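Local coordinates for protein endoglucanase (Thermotoga maritima, PDB 1VHO) that probably acts as a metal-dependent aminopeptidase of the peptidase M42 family, with two divalent metal cations expected per subunit, at residues A[10-15]-A[159-164]; A[59-64]-A[193-198]; A[76-81]-A[138-143]; A[101-106]-A[145-150]; A[188-193]-A[327-332]. All coordinates share one frame; numbering follows the deposited sequence.

Contact 1 of 5, residues A[10-15]-A[159-164]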
# COMPACT_ATOMS: atom_id res chain seq x y z
N LEU A 10 -1.57 -1.26 14.20
CA LEU A 10 -1.80 -0.26 13.16
C LEU A 10 -1.84 -0.96 11.78
O LEU A 10 -2.66 -0.61 10.93
CB LEU A 10 -0.66 0.78 13.13
CG LEU A 10 -0.59 1.74 11.94
CD1 LEU A 10 -1.77 2.68 11.87
CD2 LEU A 10 0.72 2.57 12.06
N LEU A 11 -0.89 -1.87 11.56
CA LEU A 11 -0.85 -2.63 10.31
C LEU A 11 -2.10 -3.48 10.17
O LEU A 11 -2.61 -3.52 9.02
CB LEU A 11 0.42 -3.49 10.28
CG LEU A 11 1.72 -2.67 10.13
CD1 LEU A 11 2.93 -3.60 10.35
CD2 LEU A 11 1.80 -2.03 8.74
N MSE A 12 -2.56 -4.17 11.19
CA MSE A 12 -3.80 -4.96 11.04
C MSE A 12 -5.00 -4.10 10.72
O MSE A 12 -5.82 -4.40 9.80
CB MSE A 12 -4.02 -5.77 12.34
CG MSE A 12 -3.06 -6.95 12.42
SE MSE A 12 -3.57 -8.06 13.91
CE MSE A 12 -3.03 -6.93 15.33
N GLU A 13 -5.08 -2.91 11.34
CA GLU A 13 -6.22 -2.03 11.09
C GLU A 13 -6.16 -1.50 9.64
O GLU A 13 -7.21 -1.46 9.00
CB GLU A 13 -6.32 -0.85 12.07
CG GLU A 13 -6.60 -1.34 13.49
CD GLU A 13 -6.94 -0.22 14.47
OE1 GLU A 13 -6.79 0.98 14.23
OE2 GLU A 13 -7.38 -0.58 15.57
N LEU A 14 -4.96 -1.19 9.16
CA LEU A 14 -4.82 -0.65 7.78
C LEU A 14 -5.16 -1.74 6.77
O LEU A 14 -5.85 -1.49 5.80
CB LEU A 14 -3.41 -0.12 7.53
CG LEU A 14 -3.09 1.26 8.19
CD1 LEU A 14 -1.58 1.52 8.14
CD2 LEU A 14 -3.86 2.33 7.44
N SER A 15 -4.71 -2.96 7.07
CA SER A 15 -5.00 -4.10 6.18
C SER A 15 -6.50 -4.39 6.11
O SER A 15 -7.03 -4.65 5.01
CB SER A 15 -4.25 -5.30 6.76
OG SER A 15 -4.67 -6.48 6.07
N ALA A 159 -7.01 -9.51 9.24
CA ALA A 159 -5.59 -9.61 9.53
C ALA A 159 -5.31 -10.30 10.87
O ALA A 159 -6.13 -10.20 11.80
CB ALA A 159 -4.97 -8.21 9.55
N PHE A 160 -4.14 -10.93 10.98
CA PHE A 160 -3.78 -11.60 12.23
C PHE A 160 -2.28 -11.48 12.47
O PHE A 160 -1.48 -11.09 11.62
CB PHE A 160 -4.17 -13.07 12.25
CG PHE A 160 -3.57 -14.00 11.23
CD1 PHE A 160 -2.35 -14.62 11.46
CD2 PHE A 160 -4.18 -14.24 10.02
CE1 PHE A 160 -1.79 -15.47 10.50
CE2 PHE A 160 -3.66 -15.08 9.06
CZ PHE A 160 -2.43 -15.70 9.32
N GLU A 161 -1.91 -11.77 13.72
CA GLU A 161 -0.50 -11.77 14.09
C GLU A 161 -0.11 -13.23 14.36
O GLU A 161 -0.92 -14.05 14.85
CB GLU A 161 -0.30 -10.96 15.37
CG GLU A 161 -0.42 -9.47 15.12
CD GLU A 161 -0.29 -8.61 16.36
OE1 GLU A 161 -1.01 -8.90 17.36
OE2 GLU A 161 0.47 -7.61 16.34
N THR A 162 1.07 -13.59 13.90
CA THR A 162 1.60 -14.91 14.13
C THR A 162 3.13 -14.79 14.30
O THR A 162 3.73 -14.13 13.48
CB THR A 162 1.27 -15.93 13.05
OG1 THR A 162 1.95 -17.18 13.37
CG2 THR A 162 1.77 -15.45 11.67
N ASN A 163 3.68 -15.25 15.43
CA ASN A 163 5.13 -15.21 15.64
C ASN A 163 5.82 -13.89 15.34
O ASN A 163 6.88 -13.87 14.70
CB ASN A 163 5.74 -16.28 14.72
CG ASN A 163 5.49 -17.69 15.21
OD1 ASN A 163 5.54 -18.63 14.40
ND2 ASN A 163 5.25 -17.87 16.50
N GLY A 164 5.30 -12.79 15.80
CA GLY A 164 5.84 -11.46 15.58
C GLY A 164 5.53 -10.90 14.17
O GLY A 164 6.17 -9.90 13.82
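Met12, on helix 7-16, and Ala159, just ahead of strand 160-162, bring the two backbones to within 5.2 Å, measured between their CA atoms. Met12 is a selenomethionine, and its side chain makes the largest contribution to the contact. Its CG lies anti to the carbonyl carbon (chi1 -75°) and packs on the methyl of the alanine, with Met12 CG 3.7 Å from Ala159 CB. Farther out the selenium passes over the strand backbone, Met12 SE standing 3.9 Å from Phe160 CA. The chain then bends at chi3 (-72°), and the terminal methyl comes up against the carboxylate end of Glu161, with Met12 CE 3.4 Å from Glu161 CD. The two side chains cross at about a right angle, a van der Waals contact between a methyl and a charged group.

This is where the N-terminal helix meets the edge strand of a small three-stranded antiparallel sheet, in which strand 160-162 pairs with strand 165-168. Val166 of that partner strand is touched by both Met12 and Glu161. One helical turn beyond Met12, Ser15 OG approaches Ala159 CB to 3.9 Å, while its hydrogen bond goes to the carbonyl of Lys169. The backbone N of Ala159 is held by the side chain of Asn16, the next residue of the helix. The side chain of Ser15 lies about 9 Å from that of Asp172, a predicted ligand of both metals.

Contact 2 of 5, residues A[59-64]-A[193-198]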
# COMPACT_ATOMS: atom_id res chain seq x y z
N ILE A 59 14.94 24.24 5.87
CA ILE A 59 16.14 24.10 5.06
C ILE A 59 15.86 23.49 3.70
O ILE A 59 16.74 23.50 2.84
CB ILE A 59 17.30 23.33 5.69
CG1 ILE A 59 16.98 21.85 5.90
CG2 ILE A 59 17.73 23.97 7.01
CD1 ILE A 59 18.21 20.99 6.10
N GLY A 60 14.68 22.94 3.49
CA GLY A 60 14.37 22.32 2.19
C GLY A 60 13.10 21.48 2.42
O GLY A 60 12.62 21.42 3.55
N LYS A 61 12.68 20.81 1.36
CA LYS A 61 11.48 20.00 1.39
C LYS A 61 11.78 18.55 0.99
O LYS A 61 12.36 18.28 -0.05
CB LYS A 61 10.45 20.58 0.40
CG LYS A 61 10.12 22.05 0.61
CD LYS A 61 9.27 22.57 -0.54
CE LYS A 61 8.73 23.97 -0.25
NZ LYS A 61 8.21 24.05 1.16
N LEU A 62 11.38 17.66 1.88
CA LEU A 62 11.57 16.21 1.70
C LEU A 62 10.16 15.62 1.54
O LEU A 62 9.30 15.95 2.37
CB LEU A 62 12.18 15.73 3.00
CG LEU A 62 12.55 14.30 3.26
CD1 LEU A 62 13.36 13.68 2.11
CD2 LEU A 62 13.36 14.21 4.57
N ALA A 63 9.95 14.79 0.55
CA ALA A 63 8.64 14.18 0.33
C ALA A 63 8.77 12.66 0.41
O ALA A 63 9.70 12.08 -0.19
CB ALA A 63 8.07 14.57 -1.03
N PHE A 64 7.86 12.02 1.09
CA PHE A 64 7.81 10.57 1.26
C PHE A 64 6.49 10.12 0.59
O PHE A 64 5.47 10.79 0.87
CB PHE A 64 7.84 10.13 2.71
CG PHE A 64 9.04 10.55 3.51
CD1 PHE A 64 10.31 10.54 2.96
CD2 PHE A 64 8.90 10.99 4.81
CE1 PHE A 64 11.41 10.96 3.70
CE2 PHE A 64 10.00 11.37 5.58
CZ PHE A 64 11.26 11.36 5.02
N PRO A 193 15.22 19.87 10.82
CA PRO A 193 15.44 20.96 9.91
C PRO A 193 14.63 20.91 8.63
O PRO A 193 14.23 21.93 8.07
CB PRO A 193 16.94 20.87 9.56
CG PRO A 193 17.54 19.99 10.61
CD PRO A 193 16.44 19.02 10.98
N TRP A 194 14.36 19.70 8.11
CA TRP A 194 13.62 19.62 6.85
C TRP A 194 12.11 19.76 7.04
O TRP A 194 11.57 19.35 8.06
CB TRP A 194 13.89 18.20 6.26
CG TRP A 194 15.26 18.04 5.70
CD1 TRP A 194 16.39 17.63 6.36
CD2 TRP A 194 15.65 18.28 4.35
NE1 TRP A 194 17.46 17.60 5.50
CE2 TRP A 194 17.04 18.02 4.26
CE3 TRP A 194 14.97 18.71 3.22
CZ2 TRP A 194 17.73 18.16 3.07
CZ3 TRP A 194 15.68 18.86 2.03
CH2 TRP A 194 17.05 18.58 1.97
N ASP A 195 11.46 20.35 6.04
CA ASP A 195 9.99 20.42 6.04
C ASP A 195 9.60 19.06 5.43
O ASP A 195 10.23 18.66 4.43
CB ASP A 195 9.49 21.57 5.18
CG ASP A 195 9.75 22.92 5.87
OD1 ASP A 195 10.02 22.98 7.08
OD2 ASP A 195 9.69 23.92 5.13
N VAL A 196 8.64 18.37 6.01
CA VAL A 196 8.31 17.03 5.50
C VAL A 196 6.92 16.95 4.92
O VAL A 196 5.95 17.41 5.56
CB VAL A 196 8.45 16.02 6.66
CG1 VAL A 196 7.97 14.62 6.26
CG2 VAL A 196 9.92 15.95 7.11
N TYR A 197 6.80 16.33 3.75
CA TYR A 197 5.53 16.15 3.10
C TYR A 197 5.32 14.63 2.94
O TYR A 197 6.18 13.98 2.34
CB TYR A 197 5.45 16.80 1.74
CG TYR A 197 5.57 18.32 1.80
CD1 TYR A 197 6.83 18.89 1.97
CD2 TYR A 197 4.44 19.13 1.75
CE1 TYR A 197 6.97 20.26 2.06
CE2 TYR A 197 4.59 20.51 1.84
CZ TYR A 197 5.84 21.06 1.96
OH TYR A 197 6.03 22.43 2.03
N VAL A 198 4.25 14.13 3.53
CA VAL A 198 3.99 12.67 3.48
C VAL A 198 2.79 12.45 2.61
O VAL A 198 1.67 12.90 2.94
CB VAL A 198 3.85 12.16 4.92
CG1 VAL A 198 3.64 10.68 4.91
CG2 VAL A 198 5.12 12.49 5.73
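Phe64 meets Val196 and Val198 on one face of a parallel strand pair, with Phe64 CE2 3.9 Å from Val196 CG1. Leu62 lies on the same face, and its CB approaches the six-membered part of the Trp194 indole. Toward the start of the strands Ile59 CD1 sits over a face of that indole, a CH-pi contact 3.7 Å from the centroid of the five-membered ring. Ile59 CG1 occupies the position between backbone N and carbonyl carbon (chi1 67°), and CD1 also touches Pro193 CB. Gly60 packs closely on the same indole, its carbonyl carbon Gly60 C 3.4 Å from Trp194 CE3.

The backbones of 61-64 and 195-198 run parallel, their axes 4.7 Å apart. Asp195 N bonds to Gly60 O, Leu62 N to Asp195 O, Tyr197 N to Leu62 O and Phe64 N to Tyr197 O, the last at 2.9 Å. On the other face the Lys61 chain runs past the Tyr197 ring, bends at chi4 (-45°) and donates from NZ to Tyr197 OH at 2.9 Å. The Asp195 carboxylate, bonded through OD1 to the backbone N of Gly56, has OD2 4.2 Å from Lys61 NZ, beyond a salt bridge, but near enough that it would be expected to favour the ammonium charge.

Both strands belong to the mixed eight-stranded sheet, flanked by 50-54 and 222-229. Helices 171-187 and 317-333 pack on the Phe64 face, while Tyr53 stacks on Tyr197.

Contact 3 of 5, residues A[76-81]-A[138-143]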
# COMPACT_ATOMS: atom_id res chain seq x y z
N SER A 76 -19.83 -7.32 -13.25
CA SER A 76 -20.05 -6.78 -14.61
C SER A 76 -21.27 -7.39 -15.28
O SER A 76 -21.79 -6.82 -16.23
CB SER A 76 -18.81 -7.10 -15.45
OG SER A 76 -18.58 -8.50 -15.37
N LYS A 77 -21.73 -8.53 -14.78
CA LYS A 77 -22.85 -9.20 -15.42
C LYS A 77 -23.55 -10.13 -14.45
O LYS A 77 -22.87 -10.78 -13.64
CB LYS A 77 -22.25 -10.01 -16.58
CG LYS A 77 -23.21 -10.84 -17.38
CD LYS A 77 -22.54 -11.41 -18.65
CE LYS A 77 -21.40 -12.33 -18.27
NZ LYS A 77 -21.09 -13.34 -19.33
N VAL A 78 -24.88 -10.09 -14.48
CA VAL A 78 -25.66 -10.98 -13.63
C VAL A 78 -26.51 -11.87 -14.56
O VAL A 78 -27.45 -11.34 -15.14
CB VAL A 78 -26.54 -10.24 -12.63
CG1 VAL A 78 -27.60 -11.15 -12.01
CG2 VAL A 78 -25.69 -9.64 -11.51
N GLU A 79 -26.05 -13.10 -14.84
CA GLU A 79 -26.82 -13.98 -15.71
C GLU A 79 -27.20 -15.28 -15.01
O GLU A 79 -26.36 -16.07 -14.57
CB GLU A 79 -26.17 -14.25 -17.05
CG GLU A 79 -24.84 -14.95 -17.08
CD GLU A 79 -24.03 -14.60 -18.32
OE1 GLU A 79 -22.83 -14.95 -18.37
OE2 GLU A 79 -24.59 -13.98 -19.25
N GLY A 80 -28.51 -15.51 -14.95
CA GLY A 80 -29.00 -16.73 -14.27
C GLY A 80 -28.57 -16.61 -12.81
O GLY A 80 -28.65 -15.54 -12.22
N GLN A 81 -28.06 -17.71 -12.23
CA GLN A 81 -27.63 -17.61 -10.84
C GLN A 81 -26.17 -17.20 -10.72
O GLN A 81 -25.64 -17.19 -9.60
CB GLN A 81 -27.88 -18.94 -10.11
CG GLN A 81 -27.02 -20.07 -10.57
CD GLN A 81 -27.40 -21.42 -10.00
OE1 GLN A 81 -28.03 -22.19 -10.74
NE2 GLN A 81 -26.99 -21.80 -8.79
N VAL A 138 -19.41 -15.61 -8.82
CA VAL A 138 -19.95 -16.02 -7.53
C VAL A 138 -21.35 -16.56 -7.83
O VAL A 138 -21.93 -16.10 -8.84
CB VAL A 138 -19.97 -14.97 -6.44
CG1 VAL A 138 -18.51 -14.66 -6.03
CG2 VAL A 138 -20.74 -13.71 -6.78
N ASP A 139 -21.77 -17.57 -7.10
CA ASP A 139 -23.08 -18.20 -7.26
C ASP A 139 -24.08 -17.42 -6.41
O ASP A 139 -24.03 -17.48 -5.17
CB ASP A 139 -22.99 -19.67 -6.85
CG ASP A 139 -24.25 -20.49 -7.12
OD1 ASP A 139 -25.36 -19.92 -7.08
OD2 ASP A 139 -24.09 -21.71 -7.32
N LEU A 140 -24.93 -16.64 -7.04
CA LEU A 140 -25.94 -15.79 -6.42
C LEU A 140 -26.97 -16.48 -5.57
O LEU A 140 -27.53 -15.87 -4.65
CB LEU A 140 -26.66 -14.97 -7.49
CG LEU A 140 -26.15 -13.58 -7.84
CD1 LEU A 140 -24.69 -13.36 -7.48
CD2 LEU A 140 -26.39 -13.30 -9.32
N SER A 141 -27.18 -17.80 -5.77
CA SER A 141 -28.15 -18.51 -4.95
C SER A 141 -27.64 -18.64 -3.53
O SER A 141 -28.40 -19.04 -2.65
CB SER A 141 -28.46 -19.88 -5.56
OG SER A 141 -27.34 -20.70 -5.43
N LEU A 142 -26.35 -18.38 -3.28
CA LEU A 142 -25.74 -18.42 -1.98
C LEU A 142 -25.82 -17.07 -1.25
O LEU A 142 -25.45 -17.03 -0.08
CB LEU A 142 -24.26 -18.84 -2.05
CG LEU A 142 -24.03 -20.29 -2.51
CD1 LEU A 142 -22.58 -20.60 -2.75
CD2 LEU A 142 -24.63 -21.29 -1.53
N CYS A 143 -26.25 -16.00 -1.88
CA CYS A 143 -26.30 -14.73 -1.17
C CYS A 143 -27.61 -14.53 -0.42
O CYS A 143 -28.65 -15.03 -0.80
CB CYS A 143 -26.10 -13.49 -2.05
SG CYS A 143 -24.99 -13.62 -3.40
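Gln81 CG stands between its backbone N and carbonyl carbon (chi1 68°), and Asp139 CG lies anti to its backbone N (chi1 -173°), an arrangement in which the amide of one meets the carboxylate of the other. Beyond CG the glutamine chain is extended, and Gln81 NE2 donates to Asp139 OD1 at 3.0 Å. The bond is nearly straight, with an N-H...O angle of 176°. OD1 lies in the plane of the amide and is met on its syn side, although the planes of the two groups are steeply inclined to each other. The same oxygen accepts from Ser141 N on its anti side at 3.1 Å, forming an Asx turn, and from Ser141 OG, 2.7 Å away and well above the carboxylate plane.

The Gln81 carbonyl makes the backbone link: Leu140 N donates to Gln81 O at 2.7 Å, while Leu140 CB also packs on this oxygen. Apolar contact comes from Val78 CG1 against Leu140 CD2, 3.7 Å apart, the side chains crossing at about a right angle. The turn after strand 73-79 in the six-stranded antiparallel sheet thus meets the 3-10 segment that follows edge strand 137-139.

Three donors converge on Asp139 OD1, and Ala118 N binds OD2. Such a concentration of donors on a buried carboxylate would be expected to stabilise its negative charge and restrict its rotation.

Contact 4 of 5, residues A[101-106]-A[145-150]; sequences VRIYTK and RGVRVG. Unlike the reference sequence in segment 145-150: Gly146 (reference Asp). With SO4 (sulfate ion), chain E.
Lys106 and Arg148 meet at the exposed end of the contact, their side chains crossing at about a right angle. The aliphatic parts touch at Lys106 CD and Arg148 CD, 3.8 Å apart, and the guanidinium reaches back to the base of the lysine side chain, with Arg148 NH1 3.7 Å from Lys106 CB. Bends at chi3 and chi4 then turn the end of the lysine chain toward a bound sulfate. Its ammonium group is also near Arg145, with Lys106 NZ 4.3 Å from Arg145 NH2. The sulfate, probably from the crystallisation liquor, lies among these positive groups and would be expected to ease their repulsion. Its modelled position is uncertain, being too close to both Lys106 and Arg145.

Val147 supplies the apolar part. Val147 CG2 packs on Thr105 CG2 at 3.8 Å and, more loosely, faces Ile103 CD1 at 4.5 Å. The threonine methyl also lies against the carbonyl of Gly146, a position that differs from the reference sequence. A water bridges the polar side of this pair, donating to Thr105 OG1 at 2.7 Å and to Gly146 O at 2.6 Å. Thr105 OG1 also bonds to Gly108 O.

Strand 100-105 lies between 108-113 and 152-155 in the six-stranded antiparallel sheet. Segment 145-150 runs across its end, about perpendicular to residues 103-106, on the way from strand 137-139 to strand 152-155.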
# COMPACT_ATOMS: atom_id res chain seq x y z
N VAL A 101 -14.44 -13.32 -0.86
CA VAL A 101 -14.68 -11.97 -1.21
C VAL A 101 -15.87 -11.40 -0.44
O VAL A 101 -16.70 -12.16 0.06
CB VAL A 101 -14.96 -11.66 -2.71
CG1 VAL A 101 -13.70 -11.88 -3.53
CG2 VAL A 101 -16.13 -12.55 -3.22
N ARG A 102 -15.83 -10.09 -0.23
CA ARG A 102 -16.95 -9.41 0.42
C ARG A 102 -17.41 -8.33 -0.58
O ARG A 102 -16.58 -7.61 -1.12
CB ARG A 102 -16.70 -8.85 1.80
CG ARG A 102 -15.46 -7.95 1.92
CD ARG A 102 -15.14 -7.81 3.43
NE ARG A 102 -14.09 -6.82 3.72
CZ ARG A 102 -13.17 -7.03 4.70
NH1 ARG A 102 -13.17 -8.17 5.42
NH2 ARG A 102 -12.31 -6.08 4.99
N ILE A 103 -18.73 -8.28 -0.81
CA ILE A 103 -19.24 -7.38 -1.84
C ILE A 103 -20.17 -6.32 -1.28
O ILE A 103 -21.09 -6.65 -0.51
CB ILE A 103 -20.03 -8.23 -2.89
CG1 ILE A 103 -19.23 -9.43 -3.34
CG2 ILE A 103 -20.38 -7.30 -4.08
CD1 ILE A 103 -19.89 -10.31 -4.42
N TYR A 104 -19.88 -5.06 -1.62
CA TYR A 104 -20.71 -3.97 -1.15
C TYR A 104 -21.98 -3.90 -1.99
O TYR A 104 -21.90 -3.73 -3.21
CB TYR A 104 -19.97 -2.62 -1.26
CG TYR A 104 -18.90 -2.57 -0.16
CD1 TYR A 104 -17.61 -3.02 -0.38
CD2 TYR A 104 -19.26 -2.07 1.09
CE1 TYR A 104 -16.66 -3.00 0.63
CE2 TYR A 104 -18.30 -2.00 2.11
CZ TYR A 104 -17.03 -2.50 1.86
OH TYR A 104 -16.13 -2.48 2.91
N THR A 105 -23.13 -4.03 -1.35
CA THR A 105 -24.41 -3.94 -2.08
C THR A 105 -25.25 -2.85 -1.42
O THR A 105 -24.97 -2.29 -0.35
CB THR A 105 -25.19 -5.27 -2.02
OG1 THR A 105 -25.78 -5.47 -0.70
CG2 THR A 105 -24.27 -6.44 -2.33
N LYS A 106 -26.42 -2.60 -2.06
CA LYS A 106 -27.34 -1.62 -1.48
C LYS A 106 -27.84 -2.06 -0.12
O LYS A 106 -28.32 -1.20 0.64
CB LYS A 106 -28.53 -1.40 -2.44
CG LYS A 106 -29.49 -2.58 -2.50
CD LYS A 106 -30.29 -2.55 -3.80
CE LYS A 106 -31.73 -2.98 -3.70
NZ LYS A 106 -32.00 -4.00 -2.65
N ARG A 145 -29.34 -11.54 -0.12
CA ARG A 145 -30.20 -10.75 -0.97
C ARG A 145 -29.46 -10.47 -2.28
O ARG A 145 -28.36 -11.00 -2.50
CB ARG A 145 -30.63 -9.43 -0.35
CG ARG A 145 -30.80 -9.32 1.13
CD ARG A 145 -32.06 -8.71 1.62
NE ARG A 145 -32.62 -7.57 0.93
CZ ARG A 145 -33.24 -6.59 1.60
NH1 ARG A 145 -33.34 -6.67 2.93
NH2 ARG A 145 -33.76 -5.55 0.97
N GLY A 146 -29.98 -9.56 -3.09
CA GLY A 146 -29.34 -9.26 -4.34
C GLY A 146 -27.88 -8.80 -4.25
O GLY A 146 -27.16 -8.69 -3.27
N VAL A 147 -27.33 -8.71 -5.44
CA VAL A 147 -26.02 -8.25 -5.83
C VAL A 147 -26.36 -7.61 -7.19
O VAL A 147 -27.33 -8.14 -7.80
CB VAL A 147 -24.95 -9.31 -5.88
CG1 VAL A 147 -23.85 -9.01 -6.89
CG2 VAL A 147 -24.27 -9.50 -4.51
N ARG A 148 -25.82 -6.47 -7.55
CA ARG A 148 -26.18 -5.86 -8.83
C ARG A 148 -24.94 -5.49 -9.63
O ARG A 148 -23.86 -5.29 -9.10
CB ARG A 148 -26.94 -4.54 -8.62
CG ARG A 148 -28.32 -4.61 -8.00
CD ARG A 148 -28.48 -3.52 -6.96
NE ARG A 148 -28.25 -2.17 -7.43
CZ ARG A 148 -27.49 -1.24 -6.86
NH1 ARG A 148 -26.81 -1.48 -5.75
NH2 ARG A 148 -27.40 -0.02 -7.38
N VAL A 149 -25.19 -5.28 -10.93
CA VAL A 149 -24.11 -4.84 -11.80
C VAL A 149 -23.59 -3.55 -11.18
O VAL A 149 -24.41 -2.74 -10.77
CB VAL A 149 -24.63 -4.64 -13.24
CG1 VAL A 149 -23.65 -3.80 -14.06
CG2 VAL A 149 -24.78 -6.02 -13.91
N GLY A 150 -22.26 -3.38 -11.06
CA GLY A 150 -21.77 -2.14 -10.44
C GLY A 150 -21.36 -2.33 -8.98
O GLY A 150 -20.62 -1.46 -8.47
S SO4 E . -32.79 -6.97 -2.87
O1 SO4 E . -31.86 -7.26 -1.74
O2 SO4 E . -32.01 -6.33 -3.99
O3 SO4 E . -33.40 -8.25 -3.34
O4 SO4 E . -33.86 -6.04 -2.39
O HOH W 1 -27.40 -7.61 -0.91

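Contact 5 of 5, residues A[188-193]-A[327-332]; sequences KRYDHP and LSLVAV
The turn joining helix 171-187 to strand 195-201 packs here against the last full turns of the C-terminal helix 317-333. Tyr190 and Val332 are central to it. One valine methyl sits over a face of the phenol ring, a CH-pi contact with Val332 CG2 3.9 Å from the ring centroid and displaced toward the Tyr190 CG end, where Val332 CG2 and Tyr190 CG are 3.5 Å apart. Arg189 CB lies over the opposite face. At the far end of the tyrosine, Tyr190 OH comes 3.6 Å from Leu329 CD2.

Farther along, the turn meets the backbone of the helix. His192 CB lies 3.6 Å from Ala331 O, and its imidazole leads away from the helix (chi1 59°) to bond through ND1 with the carbonyl of Trp194. Pro193 CD then rests against two successive carbonyls, 3.3 Å from Ala331 O and 3.3 Å from Val332 O.

An inverse gamma turn centred on Asp191 bends the chain between the tyrosine and the histidine, and Lys57 forms a salt bridge with the aspartate. Behind the contact, Ala331 touches Leu187 of helix 171-187, while Leu327, Val330 and Ala331 pack on Phe64 and Leu62 of strand 61-67.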
# COMPACT_ATOMS: atom_id res chain seq x y z
N LYS A 188 7.74 13.92 15.92
CA LYS A 188 7.34 14.74 17.06
C LYS A 188 8.42 14.92 18.10
O LYS A 188 8.45 15.95 18.82
CB LYS A 188 6.09 14.06 17.71
CG LYS A 188 4.89 14.41 16.79
CD LYS A 188 4.57 15.86 17.07
CE LYS A 188 3.69 16.55 16.06
NZ LYS A 188 2.78 17.47 16.88
N ARG A 189 9.39 14.04 18.19
CA ARG A 189 10.47 14.11 19.16
C ARG A 189 11.61 15.04 18.78
O ARG A 189 12.51 15.30 19.58
CB ARG A 189 11.10 12.70 19.27
N TYR A 190 11.64 15.47 17.52
CA TYR A 190 12.74 16.27 17.06
C TYR A 190 12.39 17.63 16.47
O TYR A 190 11.35 17.83 15.89
CB TYR A 190 13.46 15.54 15.90
CG TYR A 190 14.02 14.17 16.21
CD1 TYR A 190 15.25 14.02 16.83
CD2 TYR A 190 13.34 13.03 15.81
CE1 TYR A 190 15.79 12.77 17.08
CE2 TYR A 190 13.87 11.76 16.06
CZ TYR A 190 15.08 11.64 16.69
OH TYR A 190 15.60 10.39 16.95
N ASP A 191 13.42 18.48 16.57
CA ASP A 191 13.36 19.82 15.97
C ASP A 191 14.08 19.66 14.62
O ASP A 191 15.09 20.30 14.34
CB ASP A 191 14.11 20.85 16.82
CG ASP A 191 14.01 22.26 16.28
OD1 ASP A 191 13.01 22.58 15.60
OD2 ASP A 191 14.94 23.08 16.54
N HIS A 192 13.50 18.82 13.77
CA HIS A 192 14.04 18.51 12.45
C HIS A 192 14.09 19.69 11.51
O HIS A 192 13.11 20.43 11.34
CB HIS A 192 13.20 17.37 11.85
CG HIS A 192 11.73 17.64 11.71
ND1 HIS A 192 11.16 18.15 10.59
CD2 HIS A 192 10.70 17.30 12.53
CE1 HIS A 192 9.83 18.21 10.72
NE2 HIS A 192 9.55 17.68 11.90
N PRO A 193 15.22 19.87 10.82
CA PRO A 193 15.44 20.96 9.91
C PRO A 193 14.63 20.91 8.63
O PRO A 193 14.23 21.93 8.07
CB PRO A 193 16.94 20.87 9.56
CG PRO A 193 17.54 19.99 10.61
CD PRO A 193 16.44 19.02 10.98
N LEU A 327 13.59 7.04 8.37
CA LEU A 327 13.08 8.18 7.62
C LEU A 327 12.98 9.44 8.53
O LEU A 327 13.26 10.55 8.06
CB LEU A 327 11.68 7.98 6.98
CG LEU A 327 11.58 6.87 5.91
CD1 LEU A 327 10.17 6.85 5.30
CD2 LEU A 327 12.60 7.09 4.82
N SER A 328 12.59 9.24 9.77
CA SER A 328 12.53 10.37 10.72
C SER A 328 13.98 10.89 10.89
O SER A 328 14.18 12.12 10.92
CB SER A 328 11.90 10.01 12.04
OG SER A 328 12.65 9.12 12.87
N LEU A 329 14.98 10.05 10.99
CA LEU A 329 16.39 10.46 11.12
C LEU A 329 16.89 11.15 9.88
O LEU A 329 17.71 12.08 9.95
CB LEU A 329 17.27 9.27 11.54
CG LEU A 329 16.96 8.78 12.95
CD1 LEU A 329 17.52 7.38 13.21
CD2 LEU A 329 17.53 9.76 13.98
N VAL A 330 16.38 10.78 8.69
CA VAL A 330 16.77 11.45 7.45
C VAL A 330 16.29 12.88 7.53
O VAL A 330 17.01 13.84 7.22
CB VAL A 330 16.21 10.74 6.20
CG1 VAL A 330 16.34 11.56 4.94
CG2 VAL A 330 16.94 9.39 6.00
N ALA A 331 15.05 13.09 8.02
CA ALA A 331 14.54 14.44 8.15
C ALA A 331 15.35 15.24 9.17
O ALA A 331 15.34 16.48 9.10
CB ALA A 331 13.05 14.44 8.55
N VAL A 332 16.03 14.62 10.10
CA VAL A 332 16.83 15.33 11.10
C VAL A 332 18.27 15.58 10.67
O VAL A 332 18.77 16.72 10.76
CB VAL A 332 16.87 14.53 12.41
CG1 VAL A 332 17.77 15.21 13.47
CG2 VAL A 332 15.47 14.36 13.00

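How the contacts relate
From the N terminus, helix 7-16 opens contact 1, which closes at strand 160-162 and encloses contacts 3 and 4. Strand 61-67 opens contact 2 inside that loop, and contact 2 closes beyond it at strand 195-201, crossing contact 1 while also enclosing contacts 3 and 4. Contacts 3 and 4 cross each other and touch through Val149 and Ile103, tying turns and strands of the six-stranded antiparallel sheet. Contact 5 follows contact 1 in series, crosses contact 2 and shares Pro193 with it, fastening the C-terminal helix to the loop that leads into strand 195-201 of the mixed sheet. Contacts 2 and 3 lie on opposite sides of the chain's centre, about 50 Å apart between centres.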